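Local coordinates for single-stranded DNA-binding protein WHY3, chloroplastic (PDB 4KOQ) that binds single-stranded DNA as a homotetramer, guards the plastid genome against illegitimate recombination and represses transcription of the kinesin KP1 in the nucleus, at residues 32-35 and 36-40; 76-79 and 80-83; 137-141 and 142-146. One frame throughout, in Å; residues are numbered along the deposited sequence.

Contact 1 of 3, residues 32-35 and 36-40; sequences VALE and SGAFK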
loop_
_atom_site.group_PDB
_atom_site.type_symbol
_atom_site.label_atom_id
_atom_site.label_comp_id
_atom_site.label_asym_id
_atom_site.label_seq_id
_atom_site.Cartn_x
_atom_site.Cartn_y
_atom_site.Cartn_z
ATOM N N VAL A 32 -10.985 22.807 9.483
ATOM C CA VAL A 32 -11.481 24.173 9.601
ATOM C C VAL A 32 -10.546 25.087 8.836
ATOM O O VAL A 32 -9.366 24.788 8.690
ATOM C CB VAL A 32 -11.597 24.626 11.058
ATOM C CG1 VAL A 32 -12.536 23.694 11.810
ATOM C CG2 VAL A 32 -10.237 24.677 11.716
ATOM N N ALA A 33 -11.079 26.191 8.325
ATOM C CA ALA A 33 -10.259 27.147 7.589
ATOM C C ALA A 33 -9.640 28.132 8.567
ATOM O O ALA A 33 -10.343 28.708 9.392
ATOM C CB ALA A 33 -11.097 27.879 6.554
ATOM N N LEU A 34 -8.321 28.303 8.500
ATOM C CA LEU A 34 -7.637 29.289 9.338
ATOM C C LEU A 34 -7.625 30.661 8.651
ATOM O O LEU A 34 -7.877 30.763 7.447
ATOM C CB LEU A 34 -6.208 28.834 9.634
ATOM C CG LEU A 34 -6.110 27.437 10.252
ATOM C CD1 LEU A 34 -4.660 27.057 10.507
ATOM C CD2 LEU A 34 -6.936 27.371 11.534
ATOM N N GLU A 35 -7.330 31.709 9.416
ATOM C CA GLU A 35 -7.328 33.068 8.868
ATOM C C GLU A 35 -6.388 33.176 7.678
ATOM O O GLU A 35 -6.725 33.788 6.666
ATOM C CB GLU A 35 -6.944 34.092 9.941
ATOM C CG GLU A 35 -8.029 34.313 10.986
ATOM C CD GLU A 35 -9.409 34.541 10.372
ATOM O OE1 GLU A 35 -9.526 35.308 9.385
ATOM O OE2 GLU A 35 -10.381 33.941 10.880
ATOM N N SER A 36 -5.217 32.563 7.806
ATOM C CA SER A 36 -4.215 32.555 6.746
ATOM C C SER A 36 -4.703 31.863 5.479
ATOM O O SER A 36 -4.133 32.061 4.405
ATOM C CB SER A 36 -2.960 31.834 7.229
ATOM O OG SER A 36 -3.200 30.436 7.295
ATOM N N GLY A 37 -5.737 31.035 5.598
ATOM C CA GLY A 37 -6.265 30.321 4.449
ATOM C C GLY A 37 -5.848 28.860 4.415
ATOM O O GLY A 37 -6.364 28.075 3.619
ATOM N N ALA A 38 -4.888 28.507 5.260
ATOM C CA ALA A 38 -4.543 27.115 5.500
ATOM C C ALA A 38 -5.744 26.417 6.135
ATOM O O ALA A 38 -6.642 27.071 6.666
ATOM C CB ALA A 38 -3.359 27.036 6.432
ATOM N N PHE A 39 -5.751 25.088 6.093
ATOM C CA PHE A 39 -6.785 24.319 6.768
ATOM C C PHE A 39 -6.158 23.427 7.828
ATOM O O PHE A 39 -5.024 22.971 7.689
ATOM C CB PHE A 39 -7.547 23.480 5.760
ATOM C CG PHE A 39 -8.284 24.289 4.762
ATOM C CD1 PHE A 39 -9.524 24.819 5.065
ATOM C CD2 PHE A 39 -7.737 24.536 3.516
ATOM C CE1 PHE A 39 -10.211 25.575 4.134
ATOM C CE2 PHE A 39 -8.419 25.291 2.585
ATOM C CZ PHE A 39 -9.656 25.809 2.894
ATOM N N LYS A 40 -6.887 23.211 8.907
ATOM C CA LYS A 40 -6.381 22.408 9.997
ATOM C C LYS A 40 -7.342 21.262 10.231
ATOM O O LYS A 40 -8.554 21.474 10.299
ATOM C CB LYS A 40 -6.290 23.228 11.262
ATOM C CG LYS A 40 -5.804 22.451 12.463
ATOM C CD LYS A 40 -6.031 23.246 13.740
ATOM C CE LYS A 40 -5.095 22.804 14.855
ATOM N NZ LYS A 40 -3.678 23.198 14.589
#

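Contact 2 of 3, residues 76-79 and 80-83; sequences GNLV and SLGP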
loop_
_atom_site.group_PDB
_atom_site.type_symbol
_atom_site.label_atom_id
_atom_site.label_comp_id
_atom_site.label_asym_id
_atom_site.label_seq_id
_atom_site.Cartn_x
_atom_site.Cartn_y
_atom_site.Cartn_z
ATOM N N GLY A 76 -6.448 0.269 13.411
ATOM C CA GLY A 76 -5.135 -0.274 13.643
ATOM C C GLY A 76 -5.125 -1.598 14.399
ATOM O O GLY A 76 -4.332 -2.500 14.093
ATOM N N ASN A 77 -6.018 -1.734 15.366
ATOM C CA ASN A 77 -6.128 -2.999 16.052
ATOM C C ASN A 77 -6.489 -4.131 15.109
ATOM O O ASN A 77 -5.912 -5.204 15.178
ATOM C CB ASN A 77 -7.198 -2.908 17.105
ATOM C CG ASN A 77 -6.950 -3.847 18.240
ATOM O OD1 ASN A 77 -6.410 -4.954 18.069
ATOM N ND2 ASN A 77 -7.259 -3.390 19.420
ATOM N N LEU A 78 -7.463 -3.877 14.250
ATOM C CA LEU A 78 -7.953 -4.899 13.322
ATOM C C LEU A 78 -6.893 -5.303 12.341
ATOM O O LEU A 78 -6.795 -6.470 11.990
ATOM C CB LEU A 78 -9.196 -4.411 12.578
ATOM C CG LEU A 78 -10.415 -4.275 13.482
ATOM C CD1 LEU A 78 -11.595 -3.795 12.696
ATOM C CD2 LEU A 78 -10.705 -5.626 14.073
ATOM N N VAL A 79 -6.104 -4.356 11.836
ATOM C CA VAL A 79 -5.112 -4.725 10.836
ATOM C C VAL A 79 -3.877 -5.391 11.466
ATOM O O VAL A 79 -3.019 -5.880 10.751
ATOM C CB VAL A 79 -4.598 -3.526 9.929
ATOM C CG1 VAL A 79 -5.718 -2.952 9.097
ATOM C CG2 VAL A 79 -3.913 -2.484 10.747
ATOM N N SER A 80 -3.790 -5.431 12.780
ATOM C CA SER A 80 -2.645 -6.074 13.426
ATOM C C SER A 80 -3.023 -7.294 14.240
ATOM O O SER A 80 -2.209 -7.779 15.004
ATOM C CB SER A 80 -1.892 -5.097 14.336
ATOM O OG SER A 80 -2.704 -4.523 15.306
ATOM N N LEU A 81 -4.242 -7.806 14.086
ATOM C CA LEU A 81 -4.631 -8.957 14.887
ATOM C C LEU A 81 -3.825 -10.205 14.542
ATOM O O LEU A 81 -3.723 -10.561 13.393
ATOM C CB LEU A 81 -6.099 -9.274 14.653
ATOM C CG LEU A 81 -7.109 -8.361 15.301
ATOM C CD1 LEU A 81 -8.533 -8.840 14.954
ATOM C CD2 LEU A 81 -6.945 -8.348 16.845
ATOM N N GLY A 82 -3.306 -10.887 15.554
ATOM C CA GLY A 82 -2.750 -12.211 15.356
ATOM C C GLY A 82 -3.851 -13.213 15.022
ATOM O O GLY A 82 -5.020 -12.939 15.251
ATOM N N PRO A 83 -3.481 -14.383 14.494
ATOM C CA PRO A 83 -4.438 -15.426 14.092
ATOM C C PRO A 83 -5.326 -15.960 15.216
ATOM O O PRO A 83 -6.414 -16.439 14.919
ATOM C CB PRO A 83 -3.536 -16.557 13.578
ATOM C CG PRO A 83 -2.199 -15.955 13.398
ATOM C CD PRO A 83 -2.086 -14.839 14.363
HETATM O O HOH W 1 -5.127 -8.820 10.998
#

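Contact 3 of 3, residues 137-141 and 142-146; sequences IPITK and AEFAV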
loop_
_atom_site.group_PDB
_atom_site.type_symbol
_atom_site.label_atom_id
_atom_site.label_comp_id
_atom_site.label_asym_id
_atom_site.label_seq_id
_atom_site.Cartn_x
_atom_site.Cartn_y
_atom_site.Cartn_z
ATOM N N ILE A 137 -21.932 -11.705 12.722
ATOM C CA ILE A 137 -21.753 -12.053 11.317
ATOM C C ILE A 137 -20.394 -12.699 11.154
ATOM O O ILE A 137 -19.400 -12.205 11.657
ATOM C CB ILE A 137 -21.963 -10.860 10.411
ATOM C CG1 ILE A 137 -22.023 -11.318 8.937
ATOM C CG2 ILE A 137 -20.871 -9.829 10.642
ATOM C CD1 ILE A 137 -22.278 -10.218 7.923
ATOM N N PRO A 138 -20.356 -13.866 10.529
ATOM C CA PRO A 138 -19.076 -14.500 10.214
ATOM C C PRO A 138 -18.462 -13.937 8.931
ATOM O O PRO A 138 -19.172 -13.647 7.957
ATOM C CB PRO A 138 -19.462 -15.964 9.990
ATOM C CG PRO A 138 -20.848 -15.891 9.491
ATOM C CD PRO A 138 -21.497 -14.687 10.111
ATOM N N ILE A 139 -17.153 -13.772 8.966
ATOM C CA ILE A 139 -16.383 -13.145 7.886
ATOM C C ILE A 139 -15.320 -14.181 7.526
ATOM O O ILE A 139 -14.548 -14.585 8.399
ATOM C CB ILE A 139 -15.713 -11.829 8.443
ATOM C CG1 ILE A 139 -16.771 -10.858 9.028
ATOM C CG2 ILE A 139 -14.903 -11.074 7.418
ATOM C CD1 ILE A 139 -17.798 -10.408 8.001
ATOM N N THR A 140 -15.267 -14.613 6.277
ATOM C CA THR A 140 -14.232 -15.569 5.851
ATOM C C THR A 140 -12.870 -14.941 5.860
ATOM O O THR A 140 -12.735 -13.713 5.827
ATOM C CB THR A 140 -14.477 -16.148 4.436
ATOM O OG1 THR A 140 -14.364 -15.113 3.448
ATOM C CG2 THR A 140 -15.868 -16.842 4.328
ATOM N N LYS A 141 -11.823 -15.775 5.825
ATOM C CA LYS A 141 -10.450 -15.272 5.729
ATOM C C LYS A 141 -10.290 -14.359 4.492
ATOM O O LYS A 141 -9.609 -13.329 4.575
ATOM C CB LYS A 141 -9.454 -16.458 5.670
ATOM C CG LYS A 141 -8.004 -16.084 5.528
ATOM C CD LYS A 141 -7.161 -17.361 5.466
ATOM C CE LYS A 141 -5.690 -17.091 5.275
ATOM N NZ LYS A 141 -4.987 -18.365 4.881
ATOM N N ALA A 142 -10.903 -14.744 3.373
ATOM C CA ALA A 142 -10.834 -13.966 2.128
ATOM C C ALA A 142 -11.530 -12.622 2.259
ATOM O O ALA A 142 -11.027 -11.595 1.825
ATOM C CB ALA A 142 -11.452 -14.739 1.013
ATOM N N GLU A 143 -12.692 -12.616 2.898
ATOM C CA GLU A 143 -13.419 -11.363 3.123
ATOM C C GLU A 143 -12.655 -10.474 4.096
ATOM O O GLU A 143 -12.578 -9.253 3.924
ATOM C CB GLU A 143 -14.850 -11.651 3.648
ATOM C CG GLU A 143 -15.775 -12.234 2.610
ATOM C CD GLU A 143 -16.983 -12.985 3.182
ATOM O OE1 GLU A 143 -17.002 -13.357 4.381
ATOM O OE2 GLU A 143 -17.928 -13.185 2.405
ATOM N N PHE A 144 -12.061 -11.068 5.112
ATOM C CA PHE A 144 -11.292 -10.292 6.067
ATOM C C PHE A 144 -10.058 -9.704 5.382
ATOM O O PHE A 144 -9.638 -8.583 5.682
ATOM C CB PHE A 144 -10.944 -11.118 7.318
ATOM C CG PHE A 144 -10.430 -10.290 8.454
ATOM C CD1 PHE A 144 -11.291 -9.447 9.143
ATOM C CD2 PHE A 144 -9.120 -10.361 8.848
ATOM C CE1 PHE A 144 -10.807 -8.634 10.197
ATOM C CE2 PHE A 144 -8.638 -9.566 9.912
ATOM C CZ PHE A 144 -9.500 -8.715 10.573
ATOM N N ALA A 145 -9.456 -10.441 4.447
ATOM C CA ALA A 145 -8.301 -9.916 3.710
ATOM C C ALA A 145 -8.634 -8.664 2.872
ATOM O O ALA A 145 -7.792 -7.749 2.735
ATOM C CB ALA A 145 -7.672 -11.026 2.771
ATOM N N VAL A 146 -9.832 -8.651 2.310
ATOM C CA VAL A 146 -10.340 -7.503 1.577
ATOM C C VAL A 146 -10.400 -6.329 2.561
ATOM O O VAL A 146 -9.960 -5.221 2.245
ATOM C CB VAL A 146 -11.717 -7.752 1.007
ATOM C CG1 VAL A 146 -12.323 -6.471 0.389
ATOM C CG2 VAL A 146 -11.654 -8.832 -0.073
#

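Contact 1 of 3, residues 32-35 and 36-40
Ala33 and Phe39 pair beside the turn of a beta hairpin, where strand 20-33 runs back into strand 39-56 through a type I turn from Leu34 to Gly37 with a G1 beta bulge. They form an antiparallel non-hydrogen-bonded pair with side chains on the same face of the sheet, and Ala33 CB reaches Phe39 CE1 obliquely at 3.5 Å. With its CG anti to the carbonyl carbon (chi1 -64°), Phe39 lays its ring back across the partner strand, and Val32 O lies at the ring edge. Beyond the hairpin, this ring meets Phe9 of the second subunit, whose strand pairs in parallel with Phe39 and Lys40 and carries the sheet across the interface.

Val32 and Lys40, a hydrogen-bonded pair, put their side chains on the other face; Val32 CG2 lies 4.2 Å from Lys40 CB, while the lysine chain leads away. Leu34 sits alongside the returning strand, its CD1 facing Ala38 CB at 4.3 Å and its N donating to Ala38 O. Gly37 takes the positive phi of 103° at the bulge position. Ser36 braces the return with an ST turn, its OG accepting from Ala38 N at 3.3 Å.

Contact 2 of 3, residues 76-79 and 80-83
Helix 72-79 gives way to an irregular loop here, and its last carbonyls turn to the chain that leaves it: Ser80 N donates to Asn77 O at 3.2 Å and only weakly to Gly76 O. The arrangement is a helix C-terminus in which a serine hydroxyl takes up a backbone carbonyl. Ser80 OG lies between its own backbone N and carbonyl carbon (chi1 56°), a position that folds the hydroxyl back over the last turn to donate to Gly76 O at 2.9 Å. Gly76 O is therefore gripped by one good side-chain bond and one weak backbone bond.

Leu81 covers the neighbouring part of the helix end. Its CG rests 3.4 Å from Asn77 O, and its two methyls part to different neighbours. CD2 touches OD1 of the Asn77 amide at 3.6 Å, whereas CD1 meets Leu78 CD2 at 4.0 Å, the two leucines lying side by side and pointing the same way. Both leucines also pack on Cys87 and Val109, joining the helix end to strands 87-91 and 103-111. Val79 and Ser80 instead lean on Ala145 of the second subunit, placing this turn at a tetramer interface. A water bridges the helix end to the loop, donating to Leu78 O at 3.0 Å and to Leu81 O at 3.3 Å.

Contact 3 of 3, residues 137-141 and 142-146
Thr140 and Glu143 exchange hydrogen bonds in a capping box at the start of helix 141-158. Thr140, at the N-cap, accepts from Glu143 N through OG1 at 3.1 Å, and in return Glu143 OE1 accepts from Thr140 N at 2.9 Å, almost straight. The incoming N-H meets the anti side of OE1, 27° out of the carboxylate plane. A chi1 of 66° places the threonine hydroxyl between its own N and carbonyl carbon, turned to the first helical turn; the glutamate chain, extended beyond CG, crosses it obliquely to reach the N-H of Thr140. OE1 also takes a salt bridge from Lys17, within the 17-22 region thought by similarity to be required for ssDNA binding. This second partner probably helps to fix the carboxylate.

Regular helical bonding follows, with Phe144 N donating to Thr140 O and Ala145 N to Lys141 O. Strand and helix segments are nearly perpendicular, their axes at 83°, so the chain turns a sharp corner here. Ile139 fills this corner: its CG2, anti to the backbone N, lies against Glu143 CB at 3.8 Å and Phe144 CB at 4.0 Å. Ile139 and Phe144 both pack on Phe120 of strand 117-126. Lys141 extends away from the corner, to a salt bridge with Glu85 of the third subunit. Within the corner, Ile139 CG2 meets the Phe144 ring at its edge, near the ring plane.

Following the chain from the N terminus, contact 1 closes the hairpin between strands 20-33 and 39-56, far out from the chain centre. Contact 2 ends helix 72-79, which connects the two four-stranded sheets, and contact 3 turns the last strand, 131-140, into helix 141-158. The three lie in series within the Whirly domain; none nests in or crosses another. Contact 1 stands apart, about 21 Å from contact 2 between nearest atoms, and is on the opposite side of the chain's centre from contact 3. Contacts 2 and 3 touch where Phe144 CZ packs 3.8 Å from Leu78 O. They also meet across a subunit interface, where Ala142 packs on Asn77 of the third subunit.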